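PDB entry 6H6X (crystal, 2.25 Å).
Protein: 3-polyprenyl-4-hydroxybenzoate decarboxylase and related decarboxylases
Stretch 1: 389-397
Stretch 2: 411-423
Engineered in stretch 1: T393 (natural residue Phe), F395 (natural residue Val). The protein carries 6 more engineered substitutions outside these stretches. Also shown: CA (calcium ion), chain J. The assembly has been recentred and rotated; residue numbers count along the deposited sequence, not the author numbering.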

# COMPACT_ATOMS: atom_id res chain seq x y z
N GLY B 389 8.37 -22.56 4.87
CA GLY B 389 8.67 -23.98 4.68
C GLY B 389 7.42 -24.85 4.73
O GLY B 389 7.35 -25.87 4.05
N ARG B 390 6.47 -24.45 5.55
CA ARG B 390 5.16 -25.09 5.64
C ARG B 390 4.09 -24.47 4.68
O ARG B 390 3.24 -25.18 4.20
N ASP B 391 4.13 -23.15 4.47
CA ASP B 391 2.96 -22.43 3.96
C ASP B 391 3.03 -21.93 2.49
O ASP B 391 2.10 -21.29 2.04
N VAL B 392 4.11 -22.25 1.78
CA VAL B 392 4.35 -21.82 0.41
C VAL B 392 4.41 -23.02 -0.51
O VAL B 392 5.21 -23.89 -0.29
N THR B 393 3.61 -23.03 -1.58
CA THR B 393 3.76 -23.99 -2.66
C THR B 393 4.12 -23.23 -3.94
O THR B 393 3.55 -22.18 -4.23
N ILE B 394 5.01 -23.82 -4.74
CA ILE B 394 5.43 -23.31 -6.00
C ILE B 394 5.03 -24.25 -7.13
O ILE B 394 5.13 -25.48 -6.96
N PHE B 395 4.55 -23.69 -8.26
CA PHE B 395 4.30 -24.43 -9.51
C PHE B 395 5.31 -23.96 -10.53
O PHE B 395 5.38 -22.76 -10.83
N LYS B 396 6.17 -24.88 -10.97
CA LYS B 396 7.25 -24.59 -11.93
C LYS B 396 6.84 -25.17 -13.31
O LYS B 396 6.82 -26.39 -13.44
N ASP B 397 6.49 -24.28 -14.26
CA ASP B 397 6.03 -24.52 -15.68
C ASP B 397 4.53 -24.30 -16.00
O ASP B 397 4.02 -24.80 -17.02
N VAL B 411 4.21 -18.54 -20.84
CA VAL B 411 4.02 -19.66 -19.92
C VAL B 411 4.64 -19.39 -18.52
O VAL B 411 5.77 -18.88 -18.45
N SER B 412 3.94 -19.72 -17.42
CA SER B 412 4.29 -19.11 -16.13
C SER B 412 4.43 -19.98 -14.85
O SER B 412 3.60 -20.77 -14.52
N ASP B 413 5.48 -19.74 -14.09
CA ASP B 413 5.56 -20.24 -12.72
C ASP B 413 4.51 -19.53 -11.83
O ASP B 413 4.11 -18.43 -12.12
N LYS B 414 4.11 -20.19 -10.75
CA LYS B 414 3.07 -19.70 -9.87
C LYS B 414 3.43 -20.03 -8.46
O LYS B 414 4.21 -20.98 -8.20
N MET B 415 2.83 -19.30 -7.52
CA MET B 415 3.11 -19.49 -6.11
C MET B 415 1.84 -19.30 -5.29
O MET B 415 1.04 -18.36 -5.54
N GLY B 416 1.65 -20.14 -4.30
CA GLY B 416 0.56 -20.03 -3.31
C GLY B 416 1.12 -19.86 -1.90
O GLY B 416 2.12 -20.52 -1.55
N ILE B 417 0.52 -18.96 -1.13
CA ILE B 417 0.90 -18.62 0.22
C ILE B 417 -0.32 -18.78 1.19
O ILE B 417 -1.40 -18.13 1.02
N ASP B 418 -0.13 -19.58 2.24
CA ASP B 418 -1.18 -19.77 3.28
C ASP B 418 -0.86 -18.91 4.43
O ASP B 418 0.07 -19.21 5.18
N ALA B 419 -1.54 -17.78 4.56
CA ALA B 419 -1.27 -16.88 5.63
C ALA B 419 -2.46 -16.90 6.62
O ALA B 419 -2.80 -15.85 7.18
N THR B 420 -3.09 -18.06 6.79
CA THR B 420 -4.07 -18.24 7.86
C THR B 420 -3.43 -18.71 9.17
O THR B 420 -2.39 -19.36 9.19
N ILE B 421 -4.09 -18.33 10.26
CA ILE B 421 -3.74 -18.80 11.59
C ILE B 421 -3.93 -20.33 11.63
O ILE B 421 -5.01 -20.84 11.20
N PRO B 422 -2.92 -21.08 12.12
CA PRO B 422 -3.14 -22.56 12.29
C PRO B 422 -4.22 -22.87 13.34
O PRO B 422 -4.38 -22.10 14.30
N LEU B 423 -4.97 -23.95 13.16
CA LEU B 423 -6.23 -24.19 13.94
C LEU B 423 -6.11 -24.53 15.45
O LEU B 423 -6.98 -24.12 16.23

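The strand 392-395 and the strand that starts at K414 run antiparallel, and their side chains divide between the two faces of the sheet. V392, I394, M415 and I417 share the apolar face. V392 takes the t rotamer and reaches both neighbours on the other strand: its CG1 lies 3.9 Å from M415 SD, and its CG2 lies 4.3 Å from I417 CG1. M415 is extended at chi1 and chi2 (t, t) and turns at chi3 (p). I394 (m, t) packs more loosely, with CG1 4.4 Å from M415 CG. I417 is also m, t and is buried.

The opposite face carries T393, F395 and K414. T393 and F395 are engineered. G416 pairs with T393 and has no side chain; T393, in the p rotamer, sets its OG1 over this glycine. A CB on G416 would lie about 3.0 Å from that OG1, which is tight. F395 and K414 both have chi1 m, and their CB atoms are 4.1 Å apart. Beyond CB the lysine leads away from stretch 1, and its NZ is hydrogen-bonded elsewhere in the structure. The F395 ring presents its edge to K414 O.

Backbone hydrogen bonds hold these side chains in register. T393 N to G416 O (2.9 Å) and G416 N to T393 O (2.8 Å) form one pair. F395 N to K414 O (2.7 Å) and K414 N to F395 O (2.9 Å) form the next.

At one end D413 (m) is buried and turns its carboxylate to stretch 1. Its OD1 accepts from D397 N at 2.9 Å, and its OD2 forms a salt bridge with K396 NZ at 3.2 Å. The CA-to-CB bond of K396 points away, yet the long chain returns to make this contact. V411 CG1 meets D397 O at 3.7 Å, but V411 is poorly ordered.

At the other end D391 (m) and D418 (t) bring like charges together, with D391 OD1 4.1 Å from D418 OD2. Water 1 donates to both, at 2.8 Å to D391 OD1 and 2.7 Å to D418 OD2, and so bridges the two acceptors. Calcium also links the stretches: it binds D391 OD2 at 2.8 Å, D418 O at 2.9 Å, T420 O at 2.7 Å and water 2 at 2.7 Å. T420 (p) donates from OG1 to D418 OD1 at 2.6 Å. R390 (t, t, p) pairs with D391, NE to OD1 at 3.1 Å, and its NH2 touches P422 CG at 3.7 Å.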

# COMPACT_ATOMS: atom_id res chain seq x y z
CB ARG B 390 4.68 -24.89 7.10
CG ARG B 390 3.39 -25.64 7.52
CD ARG B 390 2.99 -25.26 8.97
NE ARG B 390 2.44 -23.88 9.01
CZ ARG B 390 2.50 -23.00 10.02
NH1 ARG B 390 3.04 -23.32 11.21
NH2 ARG B 390 1.98 -21.78 9.87
CB ASP B 391 2.70 -21.24 4.91
CG ASP B 391 2.18 -21.68 6.27
OD1 ASP B 391 1.48 -22.76 6.34
OD2 ASP B 391 2.40 -20.93 7.27
CB VAL B 392 5.64 -21.04 0.25
CG1 VAL B 392 5.94 -20.73 -1.21
CG2 VAL B 392 5.60 -19.74 1.02
CB THR B 393 2.44 -24.73 -2.90
OG1 THR B 393 1.37 -23.73 -3.01
CG2 THR B 393 2.11 -25.62 -1.78
CB ILE B 394 6.93 -23.15 -5.94
CG1 ILE B 394 7.29 -22.07 -4.95
CG2 ILE B 394 7.53 -22.85 -7.33
CD1 ILE B 394 8.76 -22.02 -4.57
CB PHE B 395 2.86 -24.35 -10.01
CG PHE B 395 1.84 -25.00 -9.05
CD1 PHE B 395 1.53 -24.41 -7.79
CD2 PHE B 395 1.21 -26.22 -9.37
CE1 PHE B 395 0.64 -25.04 -6.89
CE2 PHE B 395 0.30 -26.82 -8.47
CZ PHE B 395 0.02 -26.24 -7.23
CB LYS B 396 8.60 -25.10 -11.38
CG LYS B 396 9.67 -25.40 -12.43
CD LYS B 396 11.07 -24.83 -12.17
CE LYS B 396 11.69 -24.09 -13.43
NZ LYS B 396 11.27 -22.69 -13.97
CB ASP B 397 6.48 -25.87 -16.27
CG ASP B 397 7.94 -25.93 -16.45
OD1 ASP B 397 8.56 -24.85 -16.26
OD2 ASP B 397 8.43 -27.03 -16.81
CB VAL B 411 4.55 -20.99 -20.51
CG1 VAL B 411 4.20 -22.15 -19.58
CG2 VAL B 411 4.00 -21.23 -21.92
CB SER B 412 3.33 -17.92 -15.86
OG SER B 412 3.71 -17.16 -14.73
CB ASP B 413 6.96 -20.07 -12.14
CG ASP B 413 8.05 -20.84 -12.93
OD1 ASP B 413 7.72 -21.65 -13.81
OD2 ASP B 413 9.24 -20.61 -12.63
CB LYS B 414 1.74 -20.41 -10.12
CG LYS B 414 1.19 -20.33 -11.53
CD LYS B 414 -0.02 -21.27 -11.63
CE LYS B 414 -0.54 -21.50 -13.05
NZ LYS B 414 -0.34 -20.32 -13.94
CB MET B 415 4.16 -18.50 -5.66
CG MET B 415 4.56 -18.66 -4.22
SD MET B 415 6.07 -17.82 -3.75
CE MET B 415 5.70 -16.23 -4.44
CB ILE B 417 1.44 -17.19 0.32
CG1 ILE B 417 2.71 -17.02 -0.56
CG2 ILE B 417 1.80 -16.85 1.72
CD1 ILE B 417 3.27 -15.60 -0.59
CB ASP B 418 -1.15 -21.21 3.81
CG ASP B 418 -2.25 -21.49 4.84
OD1 ASP B 418 -2.92 -20.55 5.35
OD2 ASP B 418 -2.42 -22.66 5.12
CB ALA B 419 -1.05 -15.48 5.07
CB THR B 420 -5.18 -19.24 7.43
OG1 THR B 420 -4.66 -20.56 7.27
CG2 THR B 420 -5.76 -18.78 6.09
CB ILE B 421 -4.65 -18.14 12.65
CG1 ILE B 421 -4.34 -16.64 12.77
CG2 ILE B 421 -4.48 -18.79 14.01
CD1 ILE B 421 -5.56 -15.84 13.22
CB PRO B 422 -1.75 -23.07 12.74
CG PRO B 422 -0.79 -22.02 12.28
CD PRO B 422 -1.53 -20.71 12.45
CB LEU B 423 -7.10 -25.26 13.27
CG LEU B 423 -8.03 -24.71 12.20
CD1 LEU B 423 -8.71 -25.86 11.48
CD2 LEU B 423 -9.03 -23.72 12.80
CA CA J . -0.20 -20.14 7.88
O HOH W 1 -0.30 -24.39 4.98
O HOH W 2 -1.66 -22.31 8.40